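PDB 3WG9: redox-sensing transcriptional repressor Rex from Thermoanaerobacter ethanolicus, which probably represses transcription as a DNA-binding homodimer that responds to the cellular NADH/NAD(+) redox state. Local coordinates for residues 15-18 / 19-22; 31-34 / 35-39; 69-72 / 73-76. One frame throughout, in Å; residues are numbered along the deposited sequence.

Interaction 1: 15-18 / 19-22; sequences LPRY and HRYL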
# COMPACT_ATOMS: atom_id res chain seq x y z
N LEU B 15 -13.76 0.89 1.64
CA LEU B 15 -14.23 0.28 2.91
C LEU B 15 -13.17 0.10 4.00
O LEU B 15 -13.46 0.30 5.18
CB LEU B 15 -14.96 -1.07 2.68
CG LEU B 15 -16.19 -1.02 1.74
CD1 LEU B 15 -16.73 -2.42 1.40
CD2 LEU B 15 -17.34 -0.20 2.42
N PRO B 16 -11.96 -0.39 3.65
CA PRO B 16 -10.93 -0.44 4.69
C PRO B 16 -10.53 0.93 5.24
O PRO B 16 -10.14 1.00 6.40
CB PRO B 16 -9.74 -1.17 4.03
CG PRO B 16 -10.42 -1.90 2.82
CD PRO B 16 -11.47 -0.92 2.37
N ARG B 17 -10.56 1.97 4.41
CA ARG B 17 -10.31 3.33 4.90
C ARG B 17 -11.38 3.72 5.93
O ARG B 17 -11.04 4.21 7.03
CB ARG B 17 -10.30 4.34 3.75
CG ARG B 17 -9.28 4.03 2.63
CD ARG B 17 -9.33 5.15 1.56
NE ARG B 17 -9.11 6.45 2.19
CZ ARG B 17 -9.82 7.55 1.91
NH1 ARG B 17 -10.80 7.53 1.03
NH2 ARG B 17 -9.51 8.69 2.51
N TYR B 18 -12.66 3.39 5.69
CA TYR B 18 -13.64 3.73 6.76
C TYR B 18 -13.34 2.95 8.03
O TYR B 18 -13.37 3.50 9.14
CB TYR B 18 -15.05 3.40 6.31
CG TYR B 18 -15.48 4.04 5.01
CD1 TYR B 18 -15.05 5.31 4.63
CD2 TYR B 18 -16.38 3.39 4.19
CE1 TYR B 18 -15.49 5.91 3.45
CE2 TYR B 18 -16.86 3.99 3.04
CZ TYR B 18 -16.40 5.23 2.65
OH TYR B 18 -16.87 5.74 1.45
N HIS B 19 -13.02 1.65 7.88
CA HIS B 19 -12.79 0.76 9.04
C HIS B 19 -11.61 1.30 9.88
O HIS B 19 -11.63 1.37 11.12
CB HIS B 19 -12.44 -0.63 8.47
CG HIS B 19 -12.27 -1.70 9.50
ND1 HIS B 19 -11.03 -2.08 9.99
CD2 HIS B 19 -13.18 -2.47 10.14
CE1 HIS B 19 -11.19 -3.05 10.87
NE2 HIS B 19 -12.49 -3.31 10.98
N ARG B 20 -10.53 1.66 9.22
CA ARG B 20 -9.32 2.12 9.91
C ARG B 20 -9.54 3.46 10.67
O ARG B 20 -9.03 3.67 11.76
CB ARG B 20 -8.22 2.34 8.83
CG ARG B 20 -6.79 2.69 9.36
CD ARG B 20 -5.68 2.45 8.30
NE ARG B 20 -6.03 2.89 6.95
CZ ARG B 20 -5.99 4.16 6.52
NH1 ARG B 20 -5.64 5.11 7.37
NH2 ARG B 20 -6.31 4.50 5.26
N TYR B 21 -10.29 4.37 10.07
CA TYR B 21 -10.60 5.63 10.72
C TYR B 21 -11.53 5.45 11.95
O TYR B 21 -11.23 6.02 13.00
CB TYR B 21 -11.15 6.67 9.75
CG TYR B 21 -11.48 7.99 10.43
CD1 TYR B 21 -10.50 8.66 11.17
CD2 TYR B 21 -12.75 8.55 10.34
CE1 TYR B 21 -10.77 9.84 11.82
CE2 TYR B 21 -13.02 9.77 10.99
CZ TYR B 21 -12.02 10.41 11.73
OH TYR B 21 -12.24 11.61 12.38
N LEU B 22 -12.59 4.65 11.81
CA LEU B 22 -13.46 4.22 12.92
C LEU B 22 -12.75 3.48 14.06
O LEU B 22 -13.13 3.61 15.24
CB LEU B 22 -14.59 3.34 12.39
CG LEU B 22 -15.69 4.22 11.76
CD1 LEU B 22 -16.49 3.44 10.73
CD2 LEU B 22 -16.60 4.81 12.82
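Arg17 and Arg20, one helical turn apart, meet where NH2 of Arg20 comes within 4.0 Å of CG of Arg17. Arg20 places its CG trans to the backbone N (chi1 -174°) and then bends at chi3, which brings its NH2 back alongside that carbon at an oblique angle. The two guanidinium planes are 38° apart, and NE of Arg17 lies 4.6 Å from NH2 of Arg20. These like charges have separate partners: Arg17 donates to the carbonyl of Met42, whereas Arg20 forms a salt bridge with Asp197 of the second subunit, near a bound sulfate. The i to i+4 bonds are in place, with His19 N 3.1 Å from Leu15 O and Leu22 N 3.0 Å from Tyr18 O, although the helix is kinked at Pro16, whose N makes no bond to the preceding turn. CD1 of Leu22 also rests 3.5 Å from Tyr18 O. Tyr18 CG sits beside its backbone N and His19 CG anti to its own, so the rings diverge, hydrogen-bonded through OH and NE2 to Asp52 and Thr76. Helix 9-27, which enters the predicted helix-turn-helix region, turns Leu22 and His19 to helix 68-78, Tyr21 to helix 35-42, and Arg20 to the other subunit.

Interaction 2: 31-34 / 35-39; sequences KRIS and SRELS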
# COMPACT_ATOMS: atom_id res chain seq x y z
N LYS B 31 -17.87 8.30 20.80
CA LYS B 31 -19.11 7.55 20.73
C LYS B 31 -19.81 7.65 19.36
O LYS B 31 -20.37 6.67 18.87
CB LYS B 31 -20.10 7.96 21.85
CG LYS B 31 -20.09 7.02 23.07
CD LYS B 31 -18.72 6.38 23.29
CE LYS B 31 -18.76 5.20 24.30
NZ LYS B 31 -18.82 5.58 25.74
N ARG B 32 -19.80 8.85 18.78
CA ARG B 32 -20.60 9.10 17.59
C ARG B 32 -19.77 9.90 16.60
O ARG B 32 -18.88 10.65 17.01
CB ARG B 32 -21.86 9.89 17.94
CG ARG B 32 -23.02 9.06 18.46
CD ARG B 32 -24.36 9.82 18.32
NE ARG B 32 -25.00 9.65 17.01
CZ ARG B 32 -25.57 8.51 16.61
NH1 ARG B 32 -25.58 7.44 17.39
NH2 ARG B 32 -26.15 8.45 15.42
N ILE B 33 -20.08 9.79 15.32
CA ILE B 33 -19.45 10.66 14.35
C ILE B 33 -20.48 11.10 13.34
O ILE B 33 -21.26 10.29 12.86
CB ILE B 33 -18.22 9.99 13.63
CG1 ILE B 33 -17.60 10.97 12.63
CG2 ILE B 33 -18.63 8.70 12.97
CD1 ILE B 33 -16.18 10.61 12.22
N SER B 34 -20.50 12.39 13.05
CA SER B 34 -21.50 12.95 12.14
C SER B 34 -21.11 12.65 10.69
O SER B 34 -19.93 12.36 10.38
CB SER B 34 -21.61 14.46 12.38
OG SER B 34 -20.53 15.15 11.77
N SER B 35 -22.09 12.72 9.79
CA SER B 35 -21.86 12.47 8.36
C SER B 35 -20.86 13.47 7.77
O SER B 35 -20.01 13.11 6.94
CB SER B 35 -23.18 12.62 7.58
OG SER B 35 -23.55 11.37 7.03
N ARG B 36 -20.99 14.73 8.16
CA ARG B 36 -20.08 15.70 7.58
C ARG B 36 -18.64 15.49 8.12
O ARG B 36 -17.69 15.59 7.35
CB ARG B 36 -20.57 17.14 7.77
CG ARG B 36 -20.51 17.65 9.17
CD ARG B 36 -20.65 19.16 9.22
NE ARG B 36 -19.86 19.81 8.18
CZ ARG B 36 -19.54 21.10 8.18
NH1 ARG B 36 -19.93 21.90 9.17
NH2 ARG B 36 -18.82 21.60 7.18
N GLU B 37 -18.51 15.10 9.38
CA GLU B 37 -17.18 14.88 10.00
C GLU B 37 -16.49 13.70 9.31
O GLU B 37 -15.30 13.74 8.95
CB GLU B 37 -17.32 14.56 11.50
CG GLU B 37 -18.07 15.62 12.32
CD GLU B 37 -18.13 15.33 13.85
OE1 GLU B 37 -17.47 16.09 14.60
OE2 GLU B 37 -18.83 14.39 14.31
N LEU B 38 -17.26 12.64 9.13
CA LEU B 38 -16.78 11.48 8.42
C LEU B 38 -16.36 11.80 7.00
O LEU B 38 -15.26 11.47 6.58
CB LEU B 38 -17.76 10.32 8.48
CG LEU B 38 -17.25 9.00 7.92
CD1 LEU B 38 -15.98 8.47 8.71
CD2 LEU B 38 -18.37 7.94 7.90
N SER B 39 -17.24 12.47 6.27
CA SER B 39 -16.95 12.88 4.89
C SER B 39 -15.68 13.73 4.83
O SER B 39 -14.80 13.51 3.99
CB SER B 39 -18.13 13.68 4.33
OG SER B 39 -17.78 14.33 3.13
O HOH W 1 -17.52 12.73 16.65
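The carboxylate of Glu37 reaches across to Ser34: its OE2 accepts from Ser34 N at 2.9 Å through its anti lone pair, with an N-H...O angle of 168°. Water 1 donates to Arg32 O and, at a longer 3.2 Å, to Glu37 OE2, linking the carboxylate to the strand. Glu37 reaches back because its CG lies beside its own backbone N (chi1 -57°) and the chain beyond is extended. In return, Ser34 OG accepts from Glu37 N, which completes a capping box with Ser34 as N-cap; the place of OG is doubtful in detail, so the firmer evidence is the bond from Ser34 N to Glu37 OE2. The first turn is closed by Leu38 N, 3.0 Å from Ser34 O. Beside the box, Ile33 runs past Glu37 in the opposing direction, CG1 lying 3.8 Å from Glu37 CB, and its CD1 reaches Leu38 CB at 4.1 Å. The cap thus joins strand 32-33, paired antiparallel with strand 66-67, to the start of helix 35-42. Ile33 and Leu38 pack on Tyr21 of helix 9-27, while Ser35 and Leu38 also pack on helix 46-54.

Interaction 3: 69-72 / 73-76; sequences EELY and NNLT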
# COMPACT_ATOMS: atom_id res chain seq x y z
N GLU B 69 -19.02 2.50 17.34
CA GLU B 69 -18.75 1.10 17.62
C GLU B 69 -19.57 0.22 16.68
O GLU B 69 -19.11 -0.84 16.24
CB GLU B 69 -19.06 0.74 19.08
CG GLU B 69 -18.70 -0.72 19.46
CD GLU B 69 -19.02 -1.00 20.93
OE1 GLU B 69 -18.60 -0.18 21.79
OE2 GLU B 69 -19.75 -1.98 21.24
N GLU B 70 -20.80 0.62 16.39
CA GLU B 70 -21.67 -0.22 15.56
C GLU B 70 -21.25 -0.16 14.09
O GLU B 70 -21.36 -1.16 13.37
CB GLU B 70 -23.14 0.21 15.68
CG GLU B 70 -23.68 -0.01 17.09
CD GLU B 70 -25.20 0.14 17.20
OE1 GLU B 70 -25.77 1.04 16.53
OE2 GLU B 70 -25.82 -0.65 17.97
N LEU B 71 -20.85 1.02 13.64
CA LEU B 71 -20.41 1.16 12.25
C LEU B 71 -19.12 0.36 12.12
O LEU B 71 -18.95 -0.44 11.16
CB LEU B 71 -20.28 2.62 11.83
CG LEU B 71 -19.69 2.94 10.44
CD1 LEU B 71 -20.34 2.09 9.36
CD2 LEU B 71 -19.69 4.41 10.13
N TYR B 72 -18.23 0.56 13.08
CA TYR B 72 -16.98 -0.19 13.08
C TYR B 72 -17.22 -1.70 13.00
O TYR B 72 -16.60 -2.40 12.18
CB TYR B 72 -16.12 0.15 14.30
CG TYR B 72 -14.87 -0.68 14.36
CD1 TYR B 72 -13.78 -0.37 13.53
CD2 TYR B 72 -14.78 -1.81 15.19
CE1 TYR B 72 -12.62 -1.13 13.56
CE2 TYR B 72 -13.60 -2.59 15.21
CZ TYR B 72 -12.54 -2.21 14.41
OH TYR B 72 -11.36 -2.93 14.37
N ASN B 73 -18.10 -2.21 13.86
CA ASN B 73 -18.37 -3.64 13.86
C ASN B 73 -19.01 -4.12 12.56
O ASN B 73 -18.71 -5.23 12.09
CB ASN B 73 -19.20 -4.09 15.09
CG ASN B 73 -18.42 -3.98 16.39
OD1 ASN B 73 -17.20 -4.06 16.42
ND2 ASN B 73 -19.14 -3.80 17.49
N ASN B 74 -19.88 -3.31 11.98
CA ASN B 74 -20.47 -3.58 10.66
C ASN B 74 -19.35 -3.69 9.60
O ASN B 74 -19.31 -4.66 8.85
CB ASN B 74 -21.45 -2.44 10.28
CG ASN B 74 -22.20 -2.67 8.94
OD1 ASN B 74 -22.60 -3.78 8.60
ND2 ASN B 74 -22.43 -1.57 8.21
N LEU B 75 -18.45 -2.71 9.56
CA LEU B 75 -17.35 -2.76 8.59
C LEU B 75 -16.43 -3.98 8.76
O LEU B 75 -15.98 -4.60 7.80
CB LEU B 75 -16.59 -1.46 8.67
CG LEU B 75 -17.39 -0.33 8.03
CD1 LEU B 75 -16.81 0.99 8.51
CD2 LEU B 75 -17.32 -0.47 6.49
N THR B 76 -16.20 -4.39 10.00
CA THR B 76 -15.41 -5.57 10.27
C THR B 76 -16.03 -6.79 9.61
O THR B 76 -15.34 -7.60 8.97
CB THR B 76 -15.30 -5.85 11.79
OG1 THR B 76 -14.57 -4.78 12.39
CG2 THR B 76 -14.54 -7.17 12.04
O HOH W 2 -18.31 -3.91 20.33
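Helix 68-78 follows strand 66-67 and packs on helices 9-27 and 46-54 of the N-terminal DNA-binding region; the contact is made along two turns of it. Its i to i+4 ladder is evidenced by Asn73 N, 2.9 Å from Glu69 O, and by Leu75 N, 2.8 Å from Leu71 O. On the polar side, Glu69 and Asn73 run side by side in the same direction, their carboxylate and amide planes 59° apart. Water 2 bridges them, donating to Glu69 OE2 at 2.6 Å and accepting from Asn73 ND2 at 3.0 Å. Asn73 has its CG beside its own backbone N (chi1 -69°), a setting that carries OD1 to the edge of the Tyr72 ring, 3.5 Å from CD2. Over one face of that ring, toward its rim, stands Thr76 OG1, 3.7 Å from CE2. The buried side is apolar: CD1 of Leu71 meets CD1 of Leu75 at 3.8 Å, and both leucines also touch Leu22 and Leu53. The same Thr76 OG1 lies 3.1 Å from Tyr72 O, which already accepts from Thr76 N; with the imidazole of His19 also within reach, the destination of its proton is not settled. The Tyr72 ring stacks with His19, and its hydroxyl is hydrogen-bonded to Glu23. Chemically, the helix joins a water-bridged acid-amide pair on an exposed side to polar and aromatic links with helix 9-27, and the multiple partners of Tyr72 should restrict rotation of its ring.

In the fold
Interactions 1, 2 and 3 follow one another along the chain, on helix 9-27, at the junction of strand 32-33 with helix 35-42, and on helix 68-78. The centres of interactions 1 and 3 are about 9 Å apart, and they touch through Leu22, which packs on Leu71 and Leu75. Interactions 1 and 2, whose centres are about 13 Å apart, meet where Tyr21 CE2 packs on Ile33 CD1 at 3.5 Å. Interactions 2 and 3 come no nearer than about 4 Å between nearest atoms; they are related through antiparallel strands 32-33 and 66-67, the latter leading into helix 68-78. In this winged-helix part, helix 9-27 is the element against which both others pack, while its Arg20 extends the connection to the second subunit.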